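PDB 2Q88: putative ABC transporter amino acid-binding protein from Sinorhizobium meliloti, which binds the compatible solutes ectoine and hydroxyectoine and probably hands them to an ABC transporter for uptake in osmoprotection. Local coordinates for residues Ser35-Asp40 against Glu236-Ser241; Gly79-Pro84 against Pro199-Gly204; Leu97-Ala102 against Pro173-Asn178; Gly112-Lys117 against Glu190-Val195. One frame throughout, in Å; residues are numbered along the deposited sequence.

Contact 1: Ser35-Asp40 against Glu236-Ser241; sequences SGAAPD and EPYGFS
Y238 reaches from the short 3-10 segment 236-238 to the first turn of helix 37-48, where its hydroxyl is held twice. It donates to D40 OD2, with Y238 OH at 2.7 Å from that oxygen, and accepts a longer bond from G36 N, 3.2 Å from Y238 OH and bent to 136° at the hydrogen. D40 OD2 lies at the edge of the phenol ring, close to its plane, while the hydroxyl meets the carboxylate from above; the two flat groups are turned 63° apart. The ring itself lies against the start of the helix, with A37 N over the centre of one face and G36 C nearer the rim. G36 is the N-cap, and its carbonyl closes the first helical turn by accepting from D40 N. In the two-lobed periplasmic binding protein fold the chain ends back in the lobe where it began, and here the loop between helices 230-235 and 242-246 meets a helix from near the N terminus. A37 is the apolar centre of that meeting: its CB touches Y238 CD2 at 3.6 Å and, equally closely, F240 CE1 at 3.6 Å. F240 approaches this methyl obliquely. The same phenylalanine makes an edge-to-face pair with F25, a residue of the ectoine pocket, and rests on L97 and on I235 of helix 230-235.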
loop_
_atom_site.group_PDB
_atom_site.type_symbol
_atom_site.label_atom_id
_atom_site.label_comp_id
_atom_site.label_asym_id
_atom_site.label_seq_id
_atom_site.Cartn_x
_atom_site.Cartn_y
_atom_site.Cartn_z
ATOM N N SER A 35 4.456 -9.768 8.721
ATOM C CA SER A 35 3.951 -10.545 7.609
ATOM C C SER A 35 3.035 -9.649 6.774
ATOM O O SER A 35 3.203 -8.426 6.763
ATOM C CB SER A 35 3.196 -11.778 8.111
ATOM O OG SER A 35 2.108 -11.390 8.920
ATOM N N GLY A 36 2.070 -10.253 6.093
ATOM C CA GLY A 36 1.338 -9.564 5.039
ATOM C C GLY A 36 2.057 -9.827 3.733
ATOM O O GLY A 36 3.205 -10.282 3.730
ATOM N N ALA A 37 1.377 -9.557 2.624
ATOM C CA ALA A 37 1.857 -9.917 1.300
ATOM C C ALA A 37 3.131 -9.202 0.879
ATOM O O ALA A 37 4.013 -9.807 0.272
ATOM C CB ALA A 37 0.760 -9.711 0.263
ATOM N N ALA A 38 3.237 -7.919 1.203
ATOM C CA ALA A 38 4.384 -7.145 0.758
ATOM C C ALA A 38 5.682 -7.542 1.493
ATOM O O ALA A 38 6.681 -7.828 0.822
ATOM C CB ALA A 38 4.101 -5.646 0.842
ATOM N N PRO A 39 5.673 -7.600 2.831
ATOM C CA PRO A 39 6.830 -8.116 3.575
ATOM C C PRO A 39 7.145 -9.594 3.311
ATOM O O PRO A 39 8.309 -9.977 3.373
ATOM C CB PRO A 39 6.425 -7.914 5.032
ATOM C CG PRO A 39 5.402 -6.813 4.971
ATOM C CD PRO A 39 4.604 -7.160 3.751
ATOM N N ASP A 40 6.138 -10.415 3.016
ATOM C CA ASP A 40 6.401 -11.835 2.724
ATOM C C ASP A 40 7.178 -12.000 1.415
ATOM O O ASP A 40 8.135 -12.773 1.339
ATOM C CB ASP A 40 5.113 -12.664 2.678
ATOM C CG ASP A 40 4.640 -13.139 4.062
ATOM O OD1 ASP A 40 5.182 -12.729 5.114
ATOM O OD2 ASP A 40 3.691 -13.938 4.192
ATOM N N GLU A 236 -1.369 -14.797 -3.346
ATOM C CA GLU A 236 -2.772 -15.168 -3.543
ATOM C C GLU A 236 -3.543 -15.636 -2.280
ATOM O O GLU A 236 -4.727 -15.332 -2.164
ATOM C CB GLU A 236 -2.957 -16.087 -4.761
ATOM C CG GLU A 236 -2.443 -15.436 -6.047
ATOM C CD GLU A 236 -3.097 -15.958 -7.312
ATOM O OE1 GLU A 236 -3.326 -17.184 -7.414
ATOM O OE2 GLU A 236 -3.388 -15.128 -8.211
ATOM N N PRO A 237 -2.901 -16.313 -1.321
ATOM C CA PRO A 237 -3.531 -16.549 -0.012
ATOM C C PRO A 237 -3.971 -15.276 0.725
ATOM O O PRO A 237 -4.823 -15.347 1.613
ATOM C CB PRO A 237 -2.421 -17.241 0.777
ATOM C CG PRO A 237 -1.677 -17.975 -0.252
ATOM C CD PRO A 237 -1.575 -16.959 -1.378
ATOM N N TYR A 238 -3.381 -14.130 0.379
ATOM C CA TYR A 238 -3.786 -12.844 0.955
ATOM C C TYR A 238 -4.918 -12.162 0.177
ATOM O O TYR A 238 -5.467 -11.142 0.625
ATOM C CB TYR A 238 -2.588 -11.898 1.025
ATOM C CG TYR A 238 -1.573 -12.246 2.087
ATOM C CD1 TYR A 238 -1.841 -12.008 3.431
ATOM C CD2 TYR A 238 -0.337 -12.797 1.748
ATOM C CE1 TYR A 238 -0.915 -12.308 4.415
ATOM C CE2 TYR A 238 0.611 -13.097 2.734
ATOM C CZ TYR A 238 0.305 -12.852 4.065
ATOM O OH TYR A 238 1.217 -13.131 5.070
ATOM N N GLY A 239 -5.249 -12.700 -0.993
ATOM C CA GLY A 239 -6.389 -12.204 -1.778
ATOM C C GLY A 239 -6.006 -11.473 -3.047
ATOM O O GLY A 239 -6.879 -11.042 -3.814
ATOM N N PHE A 240 -4.703 -11.353 -3.287
ATOM C CA PHE A 240 -4.195 -10.646 -4.459
ATOM C C PHE A 240 -4.226 -11.502 -5.725
ATOM O O PHE A 240 -4.266 -12.726 -5.655
ATOM C CB PHE A 240 -2.786 -10.126 -4.181
ATOM C CG PHE A 240 -2.747 -9.054 -3.141
ATOM C CD1 PHE A 240 -2.485 -9.372 -1.812
ATOM C CD2 PHE A 240 -2.983 -7.723 -3.486
ATOM C CE1 PHE A 240 -2.453 -8.376 -0.835
ATOM C CE2 PHE A 240 -2.953 -6.726 -2.529
ATOM C CZ PHE A 240 -2.691 -7.050 -1.200
ATOM N N SER A 241 -4.232 -10.851 -6.880
ATOM C CA SER A 241 -4.187 -11.565 -8.158
ATOM C C SER A 241 -2.791 -11.466 -8.759
ATOM O O SER A 241 -2.295 -10.374 -9.012
ATOM C CB SER A 241 -5.235 -11.009 -9.128
ATOM O OG SER A 241 -5.019 -11.495 -10.444
#

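Contact 2: Gly79-Pro84 against Pro199-Gly204; sequences GLFMKP and PVYCDG. With 4CS ((4S)-2-methyl-1,4,5,6-tetrahydropyrimidine-4-carboxylic acid), chain F.
G79 opens the contact against D203, its CA lying 3.1 Å from D203 OD2, while the other carboxylate oxygen, OD1, accepts from L97 N. L80 follows with its carbonyl O against D203 CB, and its N donates to a water beside G204. F81 faces two ways: its N donates to ectoine OXT over 2.9 Å, and its ring meets Y201 with one face. F81 CG stands anti to the carbonyl carbon (chi1 -63°). Y201 CB makes a CH-pi contact 3.6 Å from the F81 ring centroid; the two rings are nearly parallel but slid so far that they barely overlap. The opposite face of F81 has G79 O over its centre. M82 N gives an almost straight bond (177°) of 2.9 Å to C202 O, and a water joins M82 O to C202 N. The methyl M82 CE lies 3.5 Å from D203 O. K83 lays CG against Y201 CE1, and its NZ bonds weakly to a water shared with Y201 OH. Successive amide groups thus serve ligand and protein: the F81 N-H meets the ectoine carboxylate, while T134 N, R86 NH2 and E22 OE2 also bond to the ligand, and the M82 N-H fixes the loop to strand 201-202.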
loop_
_atom_site.group_PDB
_atom_site.type_symbol
_atom_site.label_atom_id
_atom_site.label_comp_id
_atom_site.label_asym_id
_atom_site.label_seq_id
_atom_site.Cartn_x
_atom_site.Cartn_y
_atom_site.Cartn_z
ATOM N N GLY A 79 2.787 -1.786 0.055
ATOM C CA GLY A 79 1.657 -1.531 -0.827
ATOM C C GLY A 79 1.631 -0.063 -1.221
ATOM O O GLY A 79 0.555 0.523 -1.390
ATOM N N LEU A 80 2.813 0.534 -1.352
ATOM C CA LEU A 80 2.933 1.937 -1.781
ATOM C C LEU A 80 2.758 2.022 -3.296
ATOM O O LEU A 80 3.707 1.820 -4.070
ATOM C CB LEU A 80 4.264 2.555 -1.321
ATOM C CG LEU A 80 4.393 4.077 -1.491
ATOM C CD1 LEU A 80 3.603 4.847 -0.433
ATOM C CD2 LEU A 80 5.851 4.488 -1.479
ATOM N N PHE A 81 1.526 2.297 -3.712
ATOM C CA PHE A 81 1.126 2.189 -5.104
ATOM C C PHE A 81 1.935 3.107 -6.020
ATOM O O PHE A 81 2.251 4.242 -5.644
ATOM C CB PHE A 81 -0.363 2.515 -5.265
ATOM C CG PHE A 81 -1.297 1.573 -4.540
ATOM C CD1 PHE A 81 -1.160 0.187 -4.656
ATOM C CD2 PHE A 81 -2.383 2.083 -3.814
ATOM C CE1 PHE A 81 -2.060 -0.678 -4.005
ATOM C CE2 PHE A 81 -3.282 1.217 -3.158
ATOM C CZ PHE A 81 -3.112 -0.154 -3.263
ATOM N N MET A 82 2.254 2.610 -7.215
ATOM C CA MET A 82 3.022 3.373 -8.197
ATOM C C MET A 82 2.193 4.474 -8.814
ATOM O O MET A 82 1.051 4.249 -9.210
ATOM C CB MET A 82 3.528 2.470 -9.317
ATOM C CG MET A 82 4.424 1.335 -8.856
ATOM S SD MET A 82 5.297 0.627 -10.284
ATOM C CE MET A 82 5.680 -0.980 -9.625
ATOM N N LYS A 83 2.800 5.653 -8.909
ATOM C CA LYS A 83 2.207 6.827 -9.532
ATOM C C LYS A 83 3.340 7.661 -10.099
ATOM O O LYS A 83 4.432 7.677 -9.534
ATOM C CB LYS A 83 1.475 7.686 -8.499
ATOM C CG LYS A 83 0.285 7.047 -7.836
ATOM C CD LYS A 83 0.017 7.721 -6.501
ATOM C CE LYS A 83 -0.608 9.081 -6.684
ATOM N NZ LYS A 83 -0.969 9.665 -5.361
ATOM N N PRO A 84 3.087 8.369 -11.195
ATOM C CA PRO A 84 4.108 9.218 -11.820
ATOM C C PRO A 84 4.953 9.996 -10.798
ATOM O O PRO A 84 6.172 9.860 -10.796
ATOM C CB PRO A 84 3.278 10.146 -12.698
ATOM C CG PRO A 84 2.137 9.262 -13.149
ATOM C CD PRO A 84 1.806 8.410 -11.931
ATOM N N PRO A 199 -9.014 4.845 -9.957
ATOM C CA PRO A 199 -8.079 3.965 -10.668
ATOM C C PRO A 199 -7.837 2.669 -9.904
ATOM O O PRO A 199 -8.055 2.607 -8.697
ATOM C CB PRO A 199 -6.774 4.778 -10.698
ATOM C CG PRO A 199 -7.158 6.168 -10.347
ATOM C CD PRO A 199 -8.335 6.040 -9.422
ATOM N N VAL A 200 -7.418 1.631 -10.616
ATOM C CA VAL A 200 -6.857 0.457 -9.966
ATOM C C VAL A 200 -5.363 0.727 -9.940
ATOM O O VAL A 200 -4.810 1.286 -10.899
ATOM C CB VAL A 200 -7.205 -0.841 -10.709
ATOM C CG1 VAL A 200 -6.555 -2.060 -10.036
ATOM C CG2 VAL A 200 -8.719 -1.023 -10.751
ATOM N N TYR A 201 -4.727 0.381 -8.825
ATOM C CA TYR A 201 -3.318 0.648 -8.602
ATOM C C TYR A 201 -2.581 -0.672 -8.419
ATOM O O TYR A 201 -3.195 -1.675 -8.056
ATOM C CB TYR A 201 -3.134 1.457 -7.316
ATOM C CG TYR A 201 -3.560 2.902 -7.369
ATOM C CD1 TYR A 201 -2.819 3.842 -8.089
ATOM C CD2 TYR A 201 -4.688 3.338 -6.682
ATOM C CE1 TYR A 201 -3.204 5.173 -8.136
ATOM C CE2 TYR A 201 -5.084 4.677 -6.721
ATOM C CZ TYR A 201 -4.332 5.583 -7.451
ATOM O OH TYR A 201 -4.712 6.902 -7.511
ATOM N N CYS A 202 -1.274 -0.651 -8.680
ATOM C CA CYS A 202 -0.359 -1.711 -8.251
ATOM C C CYS A 202 0.840 -1.105 -7.547
ATOM O O CYS A 202 1.295 -0.017 -7.900
ATOM C CB CYS A 202 0.165 -2.532 -9.433
ATOM S SG CYS A 202 -1.059 -3.420 -10.406
ATOM N N ASP A 203 1.370 -1.819 -6.565
ATOM C CA ASP A 203 2.588 -1.390 -5.906
ATOM C C ASP A 203 3.843 -2.086 -6.470
ATOM O O ASP A 203 3.775 -2.856 -7.426
ATOM C CB ASP A 203 2.475 -1.601 -4.385
ATOM C CG ASP A 203 2.965 -2.969 -3.928
ATOM O OD1 ASP A 203 2.943 -3.930 -4.729
ATOM O OD2 ASP A 203 3.413 -3.172 -2.777
ATOM N N GLY A 204 4.984 -1.762 -5.889
ATOM C CA GLY A 204 6.197 -2.551 -6.036
ATOM C C GLY A 204 7.015 -2.167 -4.825
ATOM O O GLY A 204 6.632 -1.248 -4.098
HETATM O O 4CS F . -0.989 5.429 -0.895
HETATM C C 4CS F . -0.962 4.203 -1.003
HETATM O OXT 4CS F . -0.056 3.658 -1.645
HETATM C CA 4CS F . -2.061 3.358 -0.371
HETATM C CB 4CS F . -2.490 3.861 0.994
HETATM C CAD 4CS F . -3.626 2.985 1.531
HETATM N NAG 4CS F . -3.189 1.564 1.549
HETATM C CAI 4CS F . -2.226 1.086 0.646
HETATM C CAA 4CS F . -1.778 -0.384 0.692
HETATM N N 4CS F . -1.636 1.949 -0.287
HETATM O O HOH W 1 5.440 -0.859 -1.371
HETATM O O HOH W 2 -0.338 1.944 -9.902
HETATM O O HOH W 3 -4.104 8.930 -5.798
#

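Contact 3: Leu97-Ala102 against Pro173-Asn178; sequences LCDAEA and PVLSIN. With 4CS ((4S)-2-methyl-1,4,5,6-tetrahydropyrimidine-4-carboxylic acid), chain F.
D99 and A100 supply the two hydrogen bonds, both to backbone N-H groups at the start of helix 174-184. L175 N points nearly straight (169°) at the syn lone pair of D99 OD2 over 2.8 Å, and V174 N reaches A100 O over 2.9 Å from above the carbonyl plane. A100 O also receives a CA-H...O contact, P173 CA lying 3.3 Å away. Lying at the amino end of helix 174-184, the D99 carboxylate is probably favoured by the helix dipole and the L175 N-H. Among the apolar contacts, V174 CG2, anti to its own carbonyl carbon, touches A100 CB and A102 CB, each at 3.8 Å. A102 CB further meets I177 CG1, one turn on, at 4.0 Å. The L175 side chain passes D99 at a slant, with L175 CB 3.4 Å from D99 OD2. E101 differs: OE1 lies beside the P173 backbone, while OE2 bonds to T134 OG1. On the ligand side, P173 CD stands 3.4 Å from ectoine NAG. E101 and P173 form an antiparallel, non-hydrogen-bonded pair just where strand 169-173 passes into helix 174-184, a beta-alpha junction bordering the ligand site, as is common in periplasmic binding proteins.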
loop_
_atom_site.group_PDB
_atom_site.type_symbol
_atom_site.label_atom_id
_atom_site.label_comp_id
_atom_site.label_asym_id
_atom_site.label_seq_id
_atom_site.Cartn_x
_atom_site.Cartn_y
_atom_site.Cartn_z
ATOM N N LEU A 97 1.714 -6.041 -5.888
ATOM C CA LEU A 97 0.368 -6.077 -5.286
ATOM C C LEU A 97 -0.577 -5.067 -5.924
ATOM O O LEU A 97 -0.362 -3.856 -5.843
ATOM C CB LEU A 97 0.427 -5.819 -3.784
ATOM C CG LEU A 97 1.367 -6.684 -2.932
ATOM C CD1 LEU A 97 1.131 -6.362 -1.466
ATOM C CD2 LEU A 97 1.101 -8.165 -3.170
ATOM N N CYS A 98 -1.627 -5.584 -6.541
ATOM C CA CYS A 98 -2.607 -4.773 -7.258
ATOM C C CYS A 98 -3.924 -4.736 -6.500
ATOM O O CYS A 98 -4.336 -5.741 -5.938
ATOM C CB CYS A 98 -2.827 -5.359 -8.655
ATOM S SG CYS A 98 -1.347 -5.317 -9.683
ATOM N N ASP A 99 -4.577 -3.575 -6.466
ATOM C CA ASP A 99 -5.897 -3.472 -5.841
ATOM C C ASP A 99 -6.664 -2.233 -6.269
ATOM O O ASP A 99 -6.077 -1.222 -6.673
ATOM C CB ASP A 99 -5.799 -3.497 -4.308
ATOM C CG ASP A 99 -7.019 -4.160 -3.654
ATOM O OD1 ASP A 99 -7.844 -4.773 -4.366
ATOM O OD2 ASP A 99 -7.242 -4.132 -2.434
ATOM N N ALA A 100 -7.984 -2.335 -6.164
ATOM C CA ALA A 100 -8.887 -1.217 -6.372
ATOM C C ALA A 100 -9.116 -0.521 -5.024
ATOM O O ALA A 100 -8.689 -1.023 -3.985
ATOM C CB ALA A 100 -10.190 -1.731 -6.934
ATOM N N GLU A 101 -9.802 0.624 -5.047
ATOM C CA GLU A 101 -10.095 1.384 -3.836
ATOM C C GLU A 101 -11.520 1.097 -3.381
ATOM O O GLU A 101 -12.399 0.821 -4.207
ATOM C CB GLU A 101 -9.926 2.899 -4.072
ATOM C CG GLU A 101 -8.569 3.331 -4.619
ATOM C CD GLU A 101 -7.514 3.439 -3.528
ATOM O OE1 GLU A 101 -7.634 2.721 -2.510
ATOM O OE2 GLU A 101 -6.580 4.255 -3.670
ATOM N N ALA A 102 -11.740 1.160 -2.072
ATOM C CA ALA A 102 -13.058 0.912 -1.492
ATOM C C ALA A 102 -13.459 1.999 -0.489
ATOM O O ALA A 102 -12.624 2.794 -0.066
ATOM C CB ALA A 102 -13.108 -0.470 -0.839
ATOM N N PRO A 173 -7.778 0.480 0.197
ATOM C CA PRO A 173 -7.924 -0.569 -0.809
ATOM C C PRO A 173 -8.979 -1.612 -0.432
ATOM O O PRO A 173 -9.166 -1.912 0.744
ATOM C CB PRO A 173 -6.521 -1.196 -0.860
ATOM C CG PRO A 173 -5.624 -0.072 -0.508
ATOM C CD PRO A 173 -6.364 0.627 0.618
ATOM N N VAL A 174 -9.694 -2.112 -1.442
ATOM C CA VAL A 174 -10.718 -3.151 -1.283
ATOM C C VAL A 174 -10.318 -4.255 -0.302
ATOM O O VAL A 174 -11.053 -4.556 0.637
ATOM C CB VAL A 174 -11.078 -3.768 -2.658
ATOM C CG1 VAL A 174 -12.004 -4.978 -2.507
ATOM C CG2 VAL A 174 -11.710 -2.704 -3.553
ATOM N N LEU A 175 -9.159 -4.862 -0.519
ATOM C CA LEU A 175 -8.737 -5.955 0.355
ATOM C C LEU A 175 -8.545 -5.533 1.813
ATOM O O LEU A 175 -8.837 -6.318 2.717
ATOM C CB LEU A 175 -7.484 -6.634 -0.185
ATOM C CG LEU A 175 -7.688 -7.487 -1.434
ATOM C CD1 LEU A 175 -6.339 -7.735 -2.091
ATOM C CD2 LEU A 175 -8.355 -8.832 -1.100
ATOM N N SER A 176 -8.061 -4.312 2.030
ATOM C CA SER A 176 -7.859 -3.771 3.387
ATOM C C SER A 176 -9.183 -3.466 4.089
ATOM O O SER A 176 -9.331 -3.732 5.291
ATOM C CB SER A 176 -7.024 -2.483 3.344
ATOM O OG SER A 176 -5.775 -2.669 2.702
ATOM N N ILE A 177 -10.122 -2.870 3.352
ATOM C CA ILE A 177 -11.441 -2.546 3.906
ATOM C C ILE A 177 -12.173 -3.841 4.262
ATOM O O ILE A 177 -12.690 -3.966 5.367
ATOM C CB ILE A 177 -12.276 -1.662 2.924
ATOM C CG1 ILE A 177 -11.772 -0.203 2.902
ATOM C CG2 ILE A 177 -13.750 -1.673 3.276
ATOM C CD1 ILE A 177 -11.899 0.564 4.264
ATOM N N ASN A 178 -12.203 -4.799 3.334
ATOM C CA ASN A 178 -12.874 -6.088 3.572
ATOM C C ASN A 178 -12.321 -6.842 4.777
ATOM O O ASN A 178 -13.074 -7.419 5.563
ATOM C CB ASN A 178 -12.802 -6.985 2.329
ATOM C CG ASN A 178 -13.798 -6.587 1.244
ATOM O OD1 ASN A 178 -14.791 -5.901 1.500
ATOM N ND2 ASN A 178 -13.538 -7.035 0.025
HETATM O O 4CS F . -0.989 5.429 -0.895
HETATM C C 4CS F . -0.962 4.203 -1.003
HETATM O OXT 4CS F . -0.056 3.658 -1.645
HETATM C CA 4CS F . -2.061 3.358 -0.371
HETATM C CB 4CS F . -2.490 3.861 0.994
HETATM C CAD 4CS F . -3.626 2.985 1.531
HETATM N NAG 4CS F . -3.189 1.564 1.549
HETATM C CAI 4CS F . -2.226 1.086 0.646
HETATM C CAA 4CS F . -1.778 -0.384 0.692
HETATM N N 4CS F . -1.636 1.949 -0.287
#

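Contact 4: Gly112-Lys117 against Glu190-Val195; sequences GLKSYK and EVLAPV
L192 and V195 meet K114 and Y116 through branches whose first atoms stand anti to the backbone N: L192 CG (chi1 -177°) and V195 CG1 (chi1 179°). In L192, chi2 (136°), away from the staggered values, then places CD1. The two methyls of L192 divide their work. CD1 packs against K114 CG at 3.9 Å, the two side chains crossing at about a right angle, and CD2 lies 3.7 Å from K114 O. V195 CG1 is the busier group, touching K114 O at 3.7 Å, S115 CA at 3.8 Å and Y116 CE1 at 3.7 Å. It comes to the Y116 ring obliquely. No hydrogen bond joins the two segments, so the contact rests on methyl groups set against an aromatic ring, an aliphatic chain and the backbone. Two side-chain hydroxyls have partners nearby: Y116 OH bonds to S171 OG, and S115, the N-cap of helix 116-121, caps it through OG to D118 N. The Y116 ring also stacks edge-to-face on F103. A cis peptide precedes P194 in the chain after strand 189-192, which is paired antiparallel with strand 98-106. The start of helix 116-121 packs on the end of strand 189-192 and the loop after it, at the margin of the second lobe's alpha/beta core, with Y116 carrying it inward towards helix 134-141.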
loop_
_atom_site.group_PDB
_atom_site.type_symbol
_atom_site.label_atom_id
_atom_site.label_comp_id
_atom_site.label_asym_id
_atom_site.label_seq_id
_atom_site.Cartn_x
_atom_site.Cartn_y
_atom_site.Cartn_z
ATOM N N GLY A 112 -25.510 8.513 -0.033
ATOM C CA GLY A 112 -25.398 8.069 -1.426
ATOM C C GLY A 112 -24.028 8.337 -2.014
ATOM O O GLY A 112 -23.916 8.830 -3.136
ATOM N N LEU A 113 -22.989 8.016 -1.248
ATOM C CA LEU A 113 -21.605 8.234 -1.663
ATOM C C LEU A 113 -21.045 6.991 -2.356
ATOM O O LEU A 113 -20.872 5.951 -1.717
ATOM C CB LEU A 113 -20.729 8.622 -0.459
ATOM C CG LEU A 113 -21.163 9.821 0.396
ATOM C CD1 LEU A 113 -20.355 9.896 1.693
ATOM C CD2 LEU A 113 -21.052 11.130 -0.377
ATOM N N LYS A 114 -20.784 7.107 -3.659
ATOM C CA LYS A 114 -20.304 5.992 -4.494
ATOM C C LYS A 114 -18.984 6.326 -5.211
ATOM O O LYS A 114 -18.312 5.438 -5.748
ATOM C CB LYS A 114 -21.369 5.604 -5.542
ATOM C CG LYS A 114 -22.736 5.225 -4.982
ATOM C CD LYS A 114 -23.751 5.087 -6.108
ATOM C CE LYS A 114 -25.174 4.898 -5.589
ATOM N NZ LYS A 114 -26.158 4.798 -6.728
ATOM N N SER A 115 -18.633 7.611 -5.238
ATOM C CA SER A 115 -17.430 8.085 -5.911
ATOM C C SER A 115 -16.810 9.208 -5.088
ATOM O O SER A 115 -17.464 9.751 -4.201
ATOM C CB SER A 115 -17.772 8.602 -7.319
ATOM O OG SER A 115 -18.524 9.806 -7.268
ATOM N N TYR A 116 -15.557 9.567 -5.378
ATOM C CA TYR A 116 -14.933 10.671 -4.652
ATOM C C TYR A 116 -15.595 11.999 -4.995
ATOM O O TYR A 116 -15.588 12.926 -4.181
ATOM C CB TYR A 116 -13.430 10.731 -4.899
ATOM C CG TYR A 116 -12.676 9.598 -4.255
ATOM C CD1 TYR A 116 -12.258 8.503 -5.010
ATOM C CD2 TYR A 116 -12.387 9.609 -2.887
ATOM C CE1 TYR A 116 -11.543 7.446 -4.425
ATOM C CE2 TYR A 116 -11.666 8.544 -2.284
ATOM C CZ TYR A 116 -11.262 7.461 -3.064
ATOM O OH TYR A 116 -10.560 6.388 -2.506
ATOM N N LYS A 117 -16.177 12.071 -6.192
ATOM C CA LYS A 117 -16.957 13.238 -6.620
ATOM C C LYS A 117 -18.189 13.438 -5.746
ATOM O O LYS A 117 -18.534 14.560 -5.404
ATOM C CB LYS A 117 -17.370 13.090 -8.082
ATOM C CG LYS A 117 -17.931 14.358 -8.709
ATOM C CD LYS A 117 -18.171 14.154 -10.191
ATOM C CE LYS A 117 -19.485 13.442 -10.436
ATOM N NZ LYS A 117 -20.644 14.264 -10.007
ATOM N N GLU A 190 -20.916 -0.721 6.242
ATOM C CA GLU A 190 -21.196 -1.272 4.932
ATOM C C GLU A 190 -20.040 -0.959 3.986
ATOM O O GLU A 190 -19.458 0.115 4.066
ATOM C CB GLU A 190 -22.466 -0.597 4.440
ATOM C CG GLU A 190 -22.882 -0.867 3.019
ATOM C CD GLU A 190 -24.285 -0.372 2.795
ATOM O OE1 GLU A 190 -25.214 -0.986 3.365
ATOM O OE2 GLU A 190 -24.448 0.639 2.082
ATOM N N VAL A 191 -19.711 -1.897 3.096
ATOM C CA VAL A 191 -18.597 -1.710 2.160
ATOM C C VAL A 191 -19.107 -1.410 0.756
ATOM O O VAL A 191 -20.000 -2.093 0.250
ATOM C CB VAL A 191 -17.663 -2.949 2.109
ATOM C CG1 VAL A 191 -16.520 -2.746 1.117
ATOM C CG2 VAL A 191 -17.116 -3.277 3.493
ATOM N N LEU A 192 -18.529 -0.389 0.132
ATOM C CA LEU A 192 -18.739 -0.152 -1.291
ATOM C C LEU A 192 -17.400 -0.334 -2.000
ATOM O O LEU A 192 -16.434 0.365 -1.701
ATOM C CB LEU A 192 -19.319 1.245 -1.535
ATOM C CG LEU A 192 -19.668 1.620 -2.982
ATOM C CD1 LEU A 192 -21.015 2.313 -3.057
ATOM C CD2 LEU A 192 -18.575 2.475 -3.617
ATOM N N ALA A 193 -17.351 -1.300 -2.917
ATOM C CA ALA A 193 -16.130 -1.624 -3.652
ATOM C C ALA A 193 -16.443 -2.153 -5.058
ATOM O O ALA A 193 -17.346 -2.980 -5.216
ATOM C CB ALA A 193 -15.301 -2.647 -2.872
ATOM N N PRO A 194 -15.708 -1.683 -6.069
ATOM C CA PRO A 194 -14.732 -0.602 -5.906
ATOM C C PRO A 194 -15.385 0.768 -5.967
ATOM O O PRO A 194 -16.535 0.882 -6.401
ATOM C CB PRO A 194 -13.811 -0.787 -7.108
ATOM C CG PRO A 194 -14.684 -1.354 -8.161
ATOM C CD PRO A 194 -15.719 -2.205 -7.449
ATOM N N VAL A 195 -14.661 1.793 -5.533
ATOM C CA VAL A 195 -15.125 3.164 -5.680
ATOM C C VAL A 195 -15.270 3.471 -7.166
ATOM O O VAL A 195 -14.378 3.176 -7.959
ATOM C CB VAL A 195 -14.153 4.184 -5.065
ATOM C CG1 VAL A 195 -14.685 5.609 -5.278
ATOM C CG2 VAL A 195 -13.947 3.912 -3.594
#

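Followed from the N terminus, the chain opens contact 1 at 35-40, contact 2 at 79-84, contact 3 at 97-102 and contact 4 at 112-117. Contact 3 closes first, at 173-178, then contact 4 at 190-195, so these two cross. Contact 2 closes around both at 199-204, and contact 1 around everything at 236-241. Contacts 2 and 3 meet through the C98-C202 disulfide on neighbouring strands 98-106 and 201-202, and both touch ectoine. Contact 4 joins contact 3 along strand 98-106, where E101 O lies 2.8 Å from V195 N. Contact 1 reaches contact 3 through F240, bringing the loop between helices 230-235 and 242-246 against strand 98-106 and helix 174-184.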